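Local coordinates for exosome complex component Rrp42 (Archaeoglobus fulgidus, PDB 3M7N), which is probably a non-catalytic subunit of the RNA-degrading exosome that contributes to structuring the active site of its partner Rrp41, at residues Gly54-Val59 with Gly146-Ala151; Val78-Ala83 with Val132-Val137; Asn194-Asp199 with Asp239-Val244. All blocks are in the same frame, centred on the assembly; numbering follows the deposited sequence.

Interaction 1 of 3, residues Gly54-Val59 with Gly146-Ala151; sequences GDTQVV and GNLLDA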
ATOM      1  N   GLY H  54     -21.318  13.502  26.313  1.00 24.84           N
ATOM      2  CA  GLY H  54     -22.358  12.511  26.080  1.00 30.04           C
ATOM      3  C   GLY H  54     -21.730  11.127  26.212  1.00 30.35           C
ATOM      4  O   GLY H  54     -21.051  10.851  27.204  1.00 28.87           O
ATOM      5  N   ASP H  55     -21.920  10.271  25.212  1.00 26.60           N
ATOM      6  CA  ASP H  55     -21.279   8.948  25.208  1.00 27.30           C
ATOM      7  C   ASP H  55     -19.899   8.931  24.549  1.00 30.74           C
ATOM      8  O   ASP H  55     -19.185   7.925  24.609  1.00 30.15           O
ATOM      9  CB  ASP H  55     -22.179   7.890  24.570  1.00 30.13           C
ATOM     10  CG  ASP H  55     -23.435   7.624  25.388  1.00 28.65           C
ATOM     11  OD1 ASP H  55     -24.504   7.415  24.792  1.00 39.81           O
ATOM     12  OD2 ASP H  55     -23.363   7.633  26.629  1.00 32.59           O
ATOM     13  N   THR H  56     -19.513  10.051  23.948  1.00 26.92           N
ATOM     14  CA  THR H  56     -18.159  10.207  23.444  1.00 25.07           C
ATOM     15  C   THR H  56     -17.117  10.253  24.573  1.00 25.58           C
ATOM     16  O   THR H  56     -17.302  10.948  25.572  1.00 25.29           O
ATOM     17  CB  THR H  56     -18.050  11.443  22.520  1.00 23.82           C
ATOM     18  OG1 THR H  56     -18.748  11.163  21.312  1.00 27.52           O
ATOM     19  CG2 THR H  56     -16.601  11.774  22.186  1.00 17.82           C
ATOM     20  N   GLN H  57     -16.029   9.494  24.399  1.00 26.18           N
ATOM     21  CA  GLN H  57     -14.950   9.403  25.380  1.00 25.68           C
ATOM     22  C   GLN H  57     -13.582   9.509  24.708  1.00 26.69           C
ATOM     23  O   GLN H  57     -13.329   8.912  23.666  1.00 24.61           O
ATOM     24  CB  GLN H  57     -15.012   8.074  26.145  1.00 24.28           C
ATOM     25  CG  GLN H  57     -16.364   7.725  26.706  1.00 27.27           C
ATOM     26  CD  GLN H  57     -16.287   6.648  27.789  1.00 31.48           C
ATOM     27  OE1 GLN H  57     -15.553   6.776  28.766  1.00 38.39           O
ATOM     28  NE2 GLN H  57     -17.043   5.590  27.612  1.00 34.13           N
ATOM     29  N   VAL H  58     -12.685  10.265  25.314  1.00 27.18           N
ATOM     30  CA  VAL H  58     -11.352  10.402  24.758  1.00 23.38           C
ATOM     31  C   VAL H  58     -10.433  10.694  25.903  1.00 25.66           C
ATOM     32  O   VAL H  58     -10.829  11.316  26.903  1.00 25.98           O
ATOM     33  CB  VAL H  58     -11.263  11.541  23.698  1.00 28.36           C
ATOM     34  CG1 VAL H  58     -11.826  12.828  24.245  1.00 26.54           C
ATOM     35  CG2 VAL H  58      -9.831  11.748  23.269  1.00 25.72           C
ATOM     36  N   VAL H  59      -9.205  10.220  25.787  1.00 24.86           N
ATOM     37  CA  VAL H  59      -8.243  10.488  26.832  1.00 26.25           C
ATOM     38  C   VAL H  59      -7.051  11.135  26.205  1.00 24.68           C
ATOM     39  O   VAL H  59      -6.662  10.795  25.091  1.00 26.14           O
ATOM     40  CB  VAL H  59      -7.850   9.209  27.642  1.00 24.59           C
ATOM     41  CG1 VAL H  59      -7.386   8.101  26.725  1.00 25.80           C
ATOM     42  CG2 VAL H  59      -6.798   9.542  28.662  1.00 23.89           C
ATOM     43  N   GLY H 146     -19.637  10.929  18.324  1.00 27.04           N
ATOM     44  CA  GLY H 146     -19.776  12.259  17.750  1.00 24.38           C
ATOM     45  C   GLY H 146     -18.911  13.305  18.440  1.00 23.48           C
ATOM     46  O   GLY H 146     -18.686  13.247  19.650  1.00 24.74           O
ATOM     47  N   ASN H 147     -18.413  14.256  17.654  1.00 20.85           N
ATOM     48  CA  ASN H 147     -17.670  15.414  18.157  1.00 21.10           C
ATOM     49  C   ASN H 147     -16.465  15.099  19.050  1.00 24.37           C
ATOM     50  O   ASN H 147     -16.265  15.730  20.095  1.00 25.36           O
ATOM     51  CB  ASN H 147     -18.642  16.355  18.858  1.00 25.64           C
ATOM     52  CG  ASN H 147     -18.118  17.761  18.996  1.00 21.96           C
ATOM     53  OD1 ASN H 147     -18.769  18.594  19.614  1.00 26.34           O
ATOM     54  ND2 ASN H 147     -16.944  18.035  18.446  1.00 22.17           N
ATOM     55  N   LEU H 148     -15.673  14.114  18.634  1.00 26.12           N
ATOM     56  CA  LEU H 148     -14.377  13.829  19.244  1.00 25.70           C
ATOM     57  C   LEU H 148     -13.519  15.083  19.248  1.00 23.52           C
ATOM     58  O   LEU H 148     -12.668  15.281  20.118  1.00 20.57           O
ATOM     59  CB  LEU H 148     -13.656  12.716  18.462  1.00 26.09           C
ATOM     60  CG  LEU H 148     -13.974  11.296  18.939  1.00 26.67           C
ATOM     61  CD1 LEU H 148     -13.478  10.267  17.966  1.00 31.62           C
ATOM     62  CD2 LEU H 148     -13.356  11.090  20.278  1.00 24.88           C
ATOM     63  N   LEU H 149     -13.728  15.921  18.244  1.00 22.09           N
ATOM     64  CA  LEU H 149     -12.987  17.164  18.154  1.00 25.36           C
ATOM     65  C   LEU H 149     -13.116  18.042  19.432  1.00 24.93           C
ATOM     66  O   LEU H 149     -12.118  18.323  20.101  1.00 22.69           O
ATOM     67  CB  LEU H 149     -13.434  17.917  16.905  1.00 26.94           C
ATOM     68  CG  LEU H 149     -12.792  19.268  16.650  1.00 29.94           C
ATOM     69  CD1 LEU H 149     -11.285  19.162  16.746  1.00 25.42           C
ATOM     70  CD2 LEU H 149     -13.240  19.769  15.281  1.00 29.61           C
ATOM     71  N   ASP H 150     -14.330  18.459  19.792  1.00 20.73           N
ATOM     72  CA  ASP H 150     -14.464  19.303  20.990  1.00 24.43           C
ATOM     73  C   ASP H 150     -14.063  18.543  22.257  1.00 20.95           C
ATOM     74  O   ASP H 150     -13.359  19.079  23.106  1.00 24.83           O
ATOM     75  CB  ASP H 150     -15.878  19.887  21.128  1.00 23.07           C
ATOM     76  CG  ASP H 150     -16.237  20.835  19.986  1.00 26.41           C
ATOM     77  OD1 ASP H 150     -17.448  21.075  19.772  1.00 27.11           O
ATOM     78  OD2 ASP H 150     -15.319  21.332  19.303  1.00 21.10           O
ATOM     79  N   ALA H 151     -14.499  17.292  22.374  1.00 21.96           N
ATOM     80  CA  ALA H 151     -14.045  16.431  23.477  1.00 26.49           C
ATOM     81  C   ALA H 151     -12.518  16.451  23.623  1.00 22.61           C
ATOM     82  O   ALA H 151     -11.989  16.607  24.734  1.00 24.52           O
ATOM     83  CB  ALA H 151     -14.548  14.993  23.295  1.00 22.23           C
TER
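This contact lies in the RNase PH-type fold, where the start of helix 148-161 rests on the beginning of strand 56-67 in the mixed sheet. T56 and V58 both point their side chains toward the helix, and Q57 between them points away. T56 splits its work between two branches. Its OG1 is anti to the carbonyl carbon, and its CG2 is anti to the backbone N. The hydroxyl therefore turns to the loop before the helix, where OG1 donates a hydrogen bond to G146 O at 2.7 Å. The carbonyl is met in its own plane, on a lone pair, with a C=O...donor angle of 130°. The methyl turns to the helix instead. T56 CG2 lies 3.8 Å from L148 CD2, and the two side chains cross obliquely. L148 leaves its backbone at an angle to the strand, but its tip comes nearer, so CD2 also meets V58 CB at 4.0 Å. The loop backbone of G146, with phi 102° and psi 145°, would jam a CB against the preceding carbonyl, which calls for glycine. N147 follows at the N-cap, and A151 N bonds back to N147 O. Strand 47-53 adds V51 and L53 against A151, and L105 of helix 100-115 packs on L148. V58 holds CG1 in the crowded position between its backbone N and carbonyl carbon, which sets this methyl 3.6 Å from A151 CB.

Interaction 2 of 3, residues Val78-Ala83 with Val132-Val137; sequences VIIVNA and VWIVFV. With nucleotides of chain L.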
ATOM      1  N   VAL H  78       8.795  23.432  22.898  1.00 51.13           N
ATOM      2  CA  VAL H  78       8.062  22.904  21.753  1.00 43.61           C
ATOM      3  C   VAL H  78       6.790  22.160  22.172  1.00 43.77           C
ATOM      4  O   VAL H  78       6.781  21.456  23.184  1.00 47.40           O
ATOM      5  CB  VAL H  78       8.974  21.951  20.966  1.00 49.29           C
ATOM      6  CG1 VAL H  78       8.232  21.283  19.825  1.00 44.87           C
ATOM      7  CG2 VAL H  78      10.186  22.713  20.456  1.00 52.29           C
ATOM      8  N   ILE H  79       5.716  22.321  21.400  1.00 44.18           N
ATOM      9  CA  ILE H  79       4.485  21.564  21.631  1.00 39.21           C
ATOM     10  C   ILE H  79       4.128  20.830  20.369  1.00 37.68           C
ATOM     11  O   ILE H  79       4.134  21.406  19.284  1.00 43.18           O
ATOM     12  CB  ILE H  79       3.284  22.452  22.025  1.00 39.72           C
ATOM     13  CG1 ILE H  79       3.584  23.211  23.314  1.00 44.21           C
ATOM     14  CG2 ILE H  79       2.032  21.600  22.220  1.00 33.71           C
ATOM     15  CD1 ILE H  79       2.390  23.980  23.870  1.00 42.89           C
ATOM     16  N   ILE H  80       3.833  19.545  20.511  1.00 37.81           N
ATOM     17  CA  ILE H  80       3.515  18.699  19.372  1.00 33.85           C
ATOM     18  C   ILE H  80       2.278  17.910  19.728  1.00 33.50           C
ATOM     19  O   ILE H  80       2.232  17.254  20.766  1.00 33.62           O
ATOM     20  CB  ILE H  80       4.649  17.704  19.064  1.00 38.15           C
ATOM     21  CG1 ILE H  80       6.010  18.350  19.304  1.00 35.02           C
ATOM     22  CG2 ILE H  80       4.511  17.165  17.644  1.00 36.95           C
ATOM     23  CD1 ILE H  80       7.151  17.662  18.587  1.00 40.56           C
ATOM     24  N   VAL H  81       1.275  17.981  18.866  1.00 31.51           N
ATOM     25  CA  VAL H  81      -0.000  17.357  19.137  1.00 31.07           C
ATOM     26  C   VAL H  81      -0.244  16.233  18.140  1.00 30.83           C
ATOM     27  O   VAL H  81      -0.140  16.429  16.937  1.00 28.36           O
ATOM     28  CB  VAL H  81      -1.158  18.397  19.049  1.00 31.86           C
ATOM     29  CG1 VAL H  81      -2.512  17.717  19.284  1.00 28.06           C
ATOM     30  CG2 VAL H  81      -0.951  19.526  20.051  1.00 26.96           C
ATOM     31  N   ASN H  82      -0.551  15.048  18.643  1.00 29.35           N
ATOM     32  CA  ASN H  82      -0.939  13.949  17.767  1.00 28.12           C
ATOM     33  C   ASN H  82      -2.229  13.299  18.242  1.00 26.43           C
ATOM     34  O   ASN H  82      -2.537  13.281  19.432  1.00 26.99           O
ATOM     35  CB  ASN H  82       0.175  12.886  17.655  1.00 27.10           C
ATOM     36  CG  ASN H  82       1.406  13.401  16.927  1.00 37.82           C
ATOM     37  OD1 ASN H  82       2.352  13.895  17.546  1.00 38.90           O
ATOM     38  ND2 ASN H  82       1.396  13.301  15.609  1.00 33.88           N
ATOM     39  N   ALA H  83      -2.976  12.749  17.302  1.00 24.33           N
ATOM     40  CA  ALA H  83      -4.166  12.030  17.652  1.00 32.01           C
ATOM     41  C   ALA H  83      -4.140  10.621  17.044  1.00 29.85           C
ATOM     42  O   ALA H  83      -3.650  10.407  15.941  1.00 31.82           O
ATOM     43  CB  ALA H  83      -5.410  12.822  17.214  1.00 25.14           C
ATOM     44  N   VAL H 132      15.692  22.572  25.668  1.00 61.76           N
ATOM     45  CA  VAL H 132      14.364  23.142  25.855  1.00 57.25           C
ATOM     46  C   VAL H 132      13.322  22.037  26.051  1.00 55.05           C
ATOM     47  O   VAL H 132      13.450  20.946  25.491  1.00 54.51           O
ATOM     48  CB  VAL H 132      13.990  24.041  24.661  1.00 56.99           C
ATOM     49  CG1 VAL H 132      13.056  23.323  23.689  1.00 48.85           C
ATOM     50  CG2 VAL H 132      13.389  25.336  25.157  1.00 60.72           C
ATOM     51  N   TRP H 133      12.301  22.302  26.857  1.00 54.00           N
ATOM     52  CA  TRP H 133      11.280  21.294  27.097  1.00 45.62           C
ATOM     53  C   TRP H 133      10.438  21.043  25.858  1.00 49.60           C
ATOM     54  O   TRP H 133      10.110  21.964  25.110  1.00 50.12           O
ATOM     55  CB  TRP H 133      10.370  21.699  28.238  1.00 45.95           C
ATOM     56  CG  TRP H 133      10.967  21.481  29.573  1.00 50.13           C
ATOM     57  CD1 TRP H 133      11.409  22.436  30.433  1.00 50.48           C
ATOM     58  CD2 TRP H 133      11.176  20.224  30.225  1.00 51.20           C
ATOM     59  NE1 TRP H 133      11.886  21.856  31.580  1.00 50.89           N
ATOM     60  CE2 TRP H 133      11.755  20.494  31.479  1.00 47.97           C
ATOM     61  CE3 TRP H 133      10.929  18.892  29.871  1.00 47.58           C
ATOM     62  CZ2 TRP H 133      12.096  19.490  32.381  1.00 48.56           C
ATOM     63  CZ3 TRP H 133      11.266  17.892  30.772  1.00 46.67           C
ATOM     64  CH2 TRP H 133      11.841  18.199  32.011  1.00 47.44           C
ATOM     65  N   ILE H 134      10.099  19.781  25.641  1.00 45.64           N
ATOM     66  CA  ILE H 134       9.204  19.410  24.564  1.00 46.40           C
ATOM     67  C   ILE H 134       7.946  18.800  25.151  1.00 40.30           C
ATOM     68  O   ILE H 134       8.021  17.866  25.933  1.00 42.53           O
ATOM     69  CB  ILE H 134       9.869  18.398  23.646  1.00 47.34           C
ATOM     70  CG1 ILE H 134      11.126  19.022  23.039  1.00 47.20           C
ATOM     71  CG2 ILE H 134       8.882  17.940  22.583  1.00 41.61           C
ATOM     72  CD1 ILE H 134      11.975  18.049  22.296  1.00 59.89           C
ATOM     73  N   VAL H 135       6.793  19.349  24.796  1.00 43.69           N
ATOM     74  CA  VAL H 135       5.520  18.861  25.327  1.00 38.65           C
ATOM     75  C   VAL H 135       4.774  18.029  24.281  1.00 37.29           C
ATOM     76  O   VAL H 135       4.348  18.559  23.256  1.00 39.91           O
ATOM     77  CB  VAL H 135       4.647  20.035  25.780  1.00 35.66           C
ATOM     78  CG1 VAL H 135       3.405  19.538  26.461  1.00 29.92           C
ATOM     79  CG2 VAL H 135       5.450  20.947  26.705  1.00 35.19           C
ATOM     80  N   PHE H 136       4.644  16.727  24.532  1.00 31.18           N
ATOM     81  CA  PHE H 136       3.888  15.841  23.655  1.00 30.14           C
ATOM     82  C   PHE H 136       2.463  15.750  24.118  1.00 30.81           C
ATOM     83  O   PHE H 136       2.194  15.303  25.238  1.00 27.86           O
ATOM     84  CB  PHE H 136       4.491  14.429  23.616  1.00 31.97           C
ATOM     85  CG  PHE H 136       5.798  14.346  22.864  1.00 34.29           C
ATOM     86  CD1 PHE H 136       7.005  14.285  23.541  1.00 36.39           C
ATOM     87  CD2 PHE H 136       5.818  14.337  21.484  1.00 34.63           C
ATOM     88  CE1 PHE H 136       8.200  14.217  22.853  1.00 38.57           C
ATOM     89  CE2 PHE H 136       7.019  14.258  20.792  1.00 37.57           C
ATOM     90  CZ  PHE H 136       8.200  14.206  21.475  1.00 35.02           C
ATOM     91  N   VAL H 137       1.548  16.191  23.260  1.00 30.52           N
ATOM     92  CA  VAL H 137       0.126  16.078  23.551  1.00 28.93           C
ATOM     93  C   VAL H 137      -0.425  14.953  22.696  1.00 28.80           C
ATOM     94  O   VAL H 137      -0.484  15.048  21.463  1.00 29.72           O
ATOM     95  CB  VAL H 137      -0.665  17.404  23.301  1.00 31.14           C
ATOM     96  CG1 VAL H 137      -2.156  17.182  23.555  1.00 31.17           C
ATOM     97  CG2 VAL H 137      -0.166  18.523  24.191  1.00 25.98           C
TER
ATOM     98  O5'   C L   3       6.733  18.421  12.169  1.00 66.97           O
ATOM     99  C5'   C L   3       5.629  18.001  13.012  1.00 64.06           C
ATOM    100  C4'   C L   3       5.272  18.900  14.207  1.00 61.20           C
ATOM    101  O4'   C L   3       6.448  19.315  14.954  1.00 63.75           O
ATOM    102  C3'   C L   3       4.558  20.221  13.913  1.00 61.30           C
ATOM    103  O3'   C L   3       3.163  20.023  13.679  1.00 58.50           O
ATOM    104  C2'   C L   3       4.804  21.016  15.198  1.00 56.03           C
ATOM    105  O2'   C L   3       3.945  20.682  16.271  1.00 51.36           O
ATOM    106  C1'   C L   3       6.229  20.595  15.538  1.00 63.13           C
ATOM    107  N1    C L   3       7.211  21.587  15.017  1.00 66.59           N
ATOM    108  C2    C L   3       7.287  22.854  15.622  1.00 68.58           C
ATOM    109  O2    C L   3       6.543  23.109  16.583  1.00 64.26           O
ATOM    110  N3    C L   3       8.173  23.767  15.142  1.00 70.38           N
ATOM    111  C4    C L   3       8.952  23.444  14.104  1.00 74.77           C
ATOM    112  N4    C L   3       9.820  24.365  13.657  1.00 75.33           N
ATOM    113  C5    C L   3       8.882  22.157  13.477  1.00 72.05           C
ATOM    114  C6    C L   3       8.005  21.267  13.953  1.00 65.97           C
TER
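Two neighbouring parallel strands, 78-84 and 131-141, pair here at one side of the mixed sheet, and an RNA nucleotide lies against the outer one. V78, I79, I80 and V81 stand beside I134, V135, F136 and V137 in turn. Five backbone hydrogen bonds join the strands. V78 N and I80 N donate to W133 O and V135 O, V135 N and V137 N donate back to V78 O and I80 O, and N82 N donates to V137 O. All are nearly straight; V135 N to V78 O is the shortest at 2.7 Å, with 176° at the hydrogen.

I79, V81, V135 and V137 share one face. V81 and V137 lie side by side and point the same way, with V81 CG2 3.9 Å from V137 CB. On this face V81 also meets A106 and D110 of helix 100-115. V78, I80, I134 and F136 share the other face. The I80 chain runs alongside the F136 side chain, and its CD1 comes 4.1 Å from F136 CE2. I134 CG2 sits 3.8 Å above the ring plane, offset toward the rim.

C3 of chain L is on the side of I80. Its O2' donates a hydrogen bond to I79 O at 3.1 Å, and I80 CG2 touches the ribose at C4', 3.9 Å away. This bond uses the 2'-hydroxyl that DNA lacks, consistent with binding of RNA. Helix 100-115 comes between the two strands in the sequence, so the parallel pair forms a beta-alpha-beta crossover of the RNase PH fold.

Interaction 3 of 3, residues Asn194-Asp199 with Asp239-Val244; sequences NKYLVD and DELLDV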
ATOM      1  N   ASN H 194     -29.430  25.680   6.121  1.00 34.88           N
ATOM      2  CA  ASN H 194     -29.195  26.942   6.834  1.00 38.04           C
ATOM      3  C   ASN H 194     -29.501  26.836   8.328  1.00 36.97           C
ATOM      4  O   ASN H 194     -29.842  27.818   8.981  1.00 40.23           O
ATOM      5  CB  ASN H 194     -29.967  28.106   6.185  1.00 40.15           C
ATOM      6  N   LYS H 195     -29.382  25.627   8.863  1.00 39.56           N
ATOM      7  CA  LYS H 195     -29.504  25.414  10.297  1.00 38.35           C
ATOM      8  C   LYS H 195     -28.211  24.826  10.844  1.00 36.59           C
ATOM      9  O   LYS H 195     -27.453  24.188  10.109  1.00 33.97           O
ATOM     10  CB  LYS H 195     -30.683  24.501  10.605  1.00 33.54           C
ATOM     11  CG  LYS H 195     -31.948  24.921   9.908  1.00 34.38           C
ATOM     12  CD  LYS H 195     -33.147  24.309  10.572  1.00 36.22           C
ATOM     13  CE  LYS H 195     -34.376  24.409   9.688  1.00 40.75           C
ATOM     14  NZ  LYS H 195     -35.477  23.525  10.187  1.00 40.17           N
ATOM     15  N   TYR H 196     -27.943  25.076  12.124  1.00 31.95           N
ATOM     16  CA  TYR H 196     -26.777  24.510  12.780  1.00 28.85           C
ATOM     17  C   TYR H 196     -27.195  23.642  13.966  1.00 29.67           C
ATOM     18  O   TYR H 196     -28.269  23.833  14.541  1.00 29.34           O
ATOM     19  CB  TYR H 196     -25.825  25.613  13.231  1.00 29.58           C
ATOM     20  CG  TYR H 196     -26.472  26.646  14.118  1.00 33.76           C
ATOM     21  CD1 TYR H 196     -26.704  26.382  15.458  1.00 30.35           C
ATOM     22  CD2 TYR H 196     -26.855  27.896  13.611  1.00 34.63           C
ATOM     23  CE1 TYR H 196     -27.299  27.336  16.286  1.00 34.38           C
ATOM     24  CE2 TYR H 196     -27.446  28.855  14.423  1.00 30.58           C
ATOM     25  CZ  TYR H 196     -27.670  28.572  15.763  1.00 37.48           C
ATOM     26  OH  TYR H 196     -28.281  29.508  16.584  1.00 36.47           O
ATOM     27  N   LEU H 197     -26.359  22.670  14.311  1.00 25.73           N
ATOM     28  CA  LEU H 197     -26.581  21.852  15.498  1.00 24.57           C
ATOM     29  C   LEU H 197     -25.250  21.727  16.221  1.00 28.03           C
ATOM     30  O   LEU H 197     -24.334  21.001  15.778  1.00 23.72           O
ATOM     31  CB  LEU H 197     -27.159  20.469  15.173  1.00 20.75           C
ATOM     32  CG  LEU H 197     -28.522  20.324  14.477  1.00 23.77           C
ATOM     33  CD1 LEU H 197     -28.419  20.728  13.009  1.00 26.01           C
ATOM     34  CD2 LEU H 197     -29.066  18.884  14.593  1.00 19.35           C
ATOM     35  N   VAL H 198     -25.151  22.480  17.317  1.00 27.56           N
ATOM     36  CA  VAL H 198     -23.965  22.510  18.154  1.00 28.30           C
ATOM     37  C   VAL H 198     -23.760  21.131  18.775  1.00 26.40           C
ATOM     38  O   VAL H 198     -24.713  20.513  19.226  1.00 25.71           O
ATOM     39  CB  VAL H 198     -24.110  23.568  19.266  1.00 27.41           C
ATOM     40  CG1 VAL H 198     -22.995  23.434  20.293  1.00 23.79           C
ATOM     41  CG2 VAL H 198     -24.154  24.986  18.663  1.00 25.66           C
ATOM     42  N   ASP H 199     -22.518  20.650  18.773  1.00 25.93           N
ATOM     43  CA  ASP H 199     -22.185  19.384  19.425  1.00 27.87           C
ATOM     44  C   ASP H 199     -22.961  18.204  18.839  1.00 21.58           C
ATOM     45  O   ASP H 199     -23.718  17.535  19.531  1.00 25.61           O
ATOM     46  CB  ASP H 199     -22.423  19.470  20.938  1.00 23.65           C
ATOM     47  CG  ASP H 199     -21.942  18.234  21.658  1.00 25.85           C
ATOM     48  OD1 ASP H 199     -22.527  17.857  22.694  1.00 26.03           O
ATOM     49  OD2 ASP H 199     -20.965  17.631  21.169  1.00 28.59           O
ATOM     50  N   ASP H 239     -22.637  34.217  10.790  1.00 29.75           N
ATOM     51  CA  ASP H 239     -22.674  35.339  11.747  1.00 33.18           C
ATOM     52  C   ASP H 239     -23.405  34.983  13.034  1.00 29.74           C
ATOM     53  O   ASP H 239     -22.919  35.243  14.137  1.00 27.66           O
ATOM     54  CB  ASP H 239     -23.308  36.579  11.111  1.00 33.04           C
ATOM     55  CG  ASP H 239     -22.426  37.177  10.027  1.00 36.05           C
ATOM     56  OD1 ASP H 239     -21.193  37.107  10.203  1.00 33.78           O
ATOM     57  OD2 ASP H 239     -22.954  37.671   9.001  1.00 31.15           O
ATOM     58  N   GLU H 240     -24.574  34.379  12.874  1.00 32.05           N
ATOM     59  CA  GLU H 240     -25.359  33.958  14.001  1.00 31.10           C
ATOM     60  C   GLU H 240     -24.585  32.914  14.810  1.00 32.55           C
ATOM     61  O   GLU H 240     -24.521  32.999  16.041  1.00 29.92           O
ATOM     62  CB  GLU H 240     -26.698  33.413  13.519  1.00 33.36           C
ATOM     63  CG  GLU H 240     -27.619  32.966  14.645  1.00 39.66           C
ATOM     64  CD  GLU H 240     -28.820  32.187  14.135  1.00 42.78           C
ATOM     65  OE1 GLU H 240     -29.476  31.488  14.948  1.00 38.32           O
ATOM     66  OE2 GLU H 240     -29.093  32.279  12.916  1.00 40.97           O
ATOM     67  N   LEU H 241     -23.967  31.958  14.116  1.00 31.00           N
ATOM     68  CA  LEU H 241     -23.244  30.869  14.778  1.00 29.61           C
ATOM     69  C   LEU H 241     -21.955  31.345  15.437  1.00 27.56           C
ATOM     70  O   LEU H 241     -21.512  30.787  16.426  1.00 28.72           O
ATOM     71  CB  LEU H 241     -22.934  29.735  13.792  1.00 34.47           C
ATOM     72  CG  LEU H 241     -22.396  28.426  14.385  1.00 33.64           C
ATOM     73  CD1 LEU H 241     -23.289  27.941  15.542  1.00 25.52           C
ATOM     74  CD2 LEU H 241     -22.275  27.346  13.303  1.00 24.36           C
ATOM     75  N   LEU H 242     -21.344  32.375  14.878  1.00 28.69           N
ATOM     76  CA  LEU H 242     -20.181  32.985  15.508  1.00 27.64           C
ATOM     77  C   LEU H 242     -20.527  33.359  16.953  1.00 30.48           C
ATOM     78  O   LEU H 242     -19.766  33.051  17.890  1.00 28.19           O
ATOM     79  CB  LEU H 242     -19.779  34.243  14.726  1.00 27.69           C
ATOM     80  CG  LEU H 242     -18.341  34.754  14.655  1.00 31.28           C
ATOM     81  CD1 LEU H 242     -18.361  36.250  14.719  1.00 28.54           C
ATOM     82  CD2 LEU H 242     -17.414  34.196  15.724  1.00 25.77           C
ATOM     83  N   ASP H 243     -21.681  34.022  17.125  1.00 29.91           N
ATOM     84  CA  ASP H 243     -22.107  34.514  18.444  1.00 28.93           C
ATOM     85  C   ASP H 243     -22.489  33.384  19.373  1.00 24.92           C
ATOM     86  O   ASP H 243     -22.006  33.300  20.512  1.00 25.99           O
ATOM     87  CB  ASP H 243     -23.253  35.546  18.328  1.00 30.93           C
ATOM     88  CG  ASP H 243     -22.791  36.861  17.671  1.00 34.09           C
ATOM     89  OD1 ASP H 243     -21.636  37.284  17.908  1.00 34.60           O
ATOM     90  OD2 ASP H 243     -23.570  37.454  16.895  1.00 36.18           O
ATOM     91  N   VAL H 244     -23.349  32.505  18.884  1.00 25.99           N
ATOM     92  CA  VAL H 244     -23.753  31.335  19.644  1.00 23.34           C
ATOM     93  C   VAL H 244     -22.531  30.582  20.180  1.00 26.85           C
ATOM     94  O   VAL H 244     -22.519  30.171  21.345  1.00 25.98           O
ATOM     95  CB  VAL H 244     -24.658  30.418  18.782  1.00 31.24           C
ATOM     96  CG1 VAL H 244     -24.723  29.003  19.358  1.00 27.74           C
ATOM     97  CG2 VAL H 244     -26.056  31.020  18.647  1.00 24.62           C
TER
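The CB of Y196 points toward the helix, and CG stands in the crowded position between the backbone N and the carbonyl carbon (chi1 55°), which sets the ring against helix 235-253. E240 answers with CG anti to the backbone N and an extended chain, so its carboxylate reaches the phenol end. Y196 OH donates a hydrogen bond to E240 OE1 at 2.8 Å. The two side chains cross at about a right angle, with the ring and carboxylate planes 78° apart. The hydroxyl meets OE1 from above the carboxylate plane, while E240 CD lies at the ring edge, in the ring plane.

L241 also has CG anti to its backbone N, and it slides past Y196 in the opposite direction. Its CD1 sits over one face of the Y196 ring in a CH-pi contact, 3.9 Å from the centroid. L241 CD2 touches Y196 CB at 4.0 Å. V244 approaches tip to tip, bringing CG2 to 3.4 Å from Y196 OH. Two residues along the strand, V198 CG2 meets the other methyl of V244, CG1, at 4.1 Å.

An alanine in place of Y196 would remove the ring and the hydroxyl that bonds E240, and would probably loosen the packing of L241 and V244.

This is a helix packed on the antiparallel sheet of the second exoribonuclease-family domain. Strand 195-198 and the helical segment 239-244 run 19° apart, with axes 10.0 Å apart at closest approach. In the neighbouring strand 185-192, S189 touches V198 and I191 touches Y196, and L241 touches both.

Interactions 1 and 2 belong to the first exoribonuclease-family domain and share the mixed sheet, in which strands 56-67 and 131-141 are neighbours. Their centres are 21 Å apart. Along the chain, interaction 2 is nested inside the loop closed by interaction 1. Interaction 3 follows both, in the second exoribonuclease-family domain, on its own antiparallel sheet. Its centre is 19 Å from that of interaction 1, which it touches where the side chains of N147 and D199 meet. Interaction 2 is 32 Å from interaction 3 between centres, on the opposite side of the chain's centre. Interaction 2 is the one of the three that touches RNA, while interactions 1 and 3 meet where the two family domains adjoin.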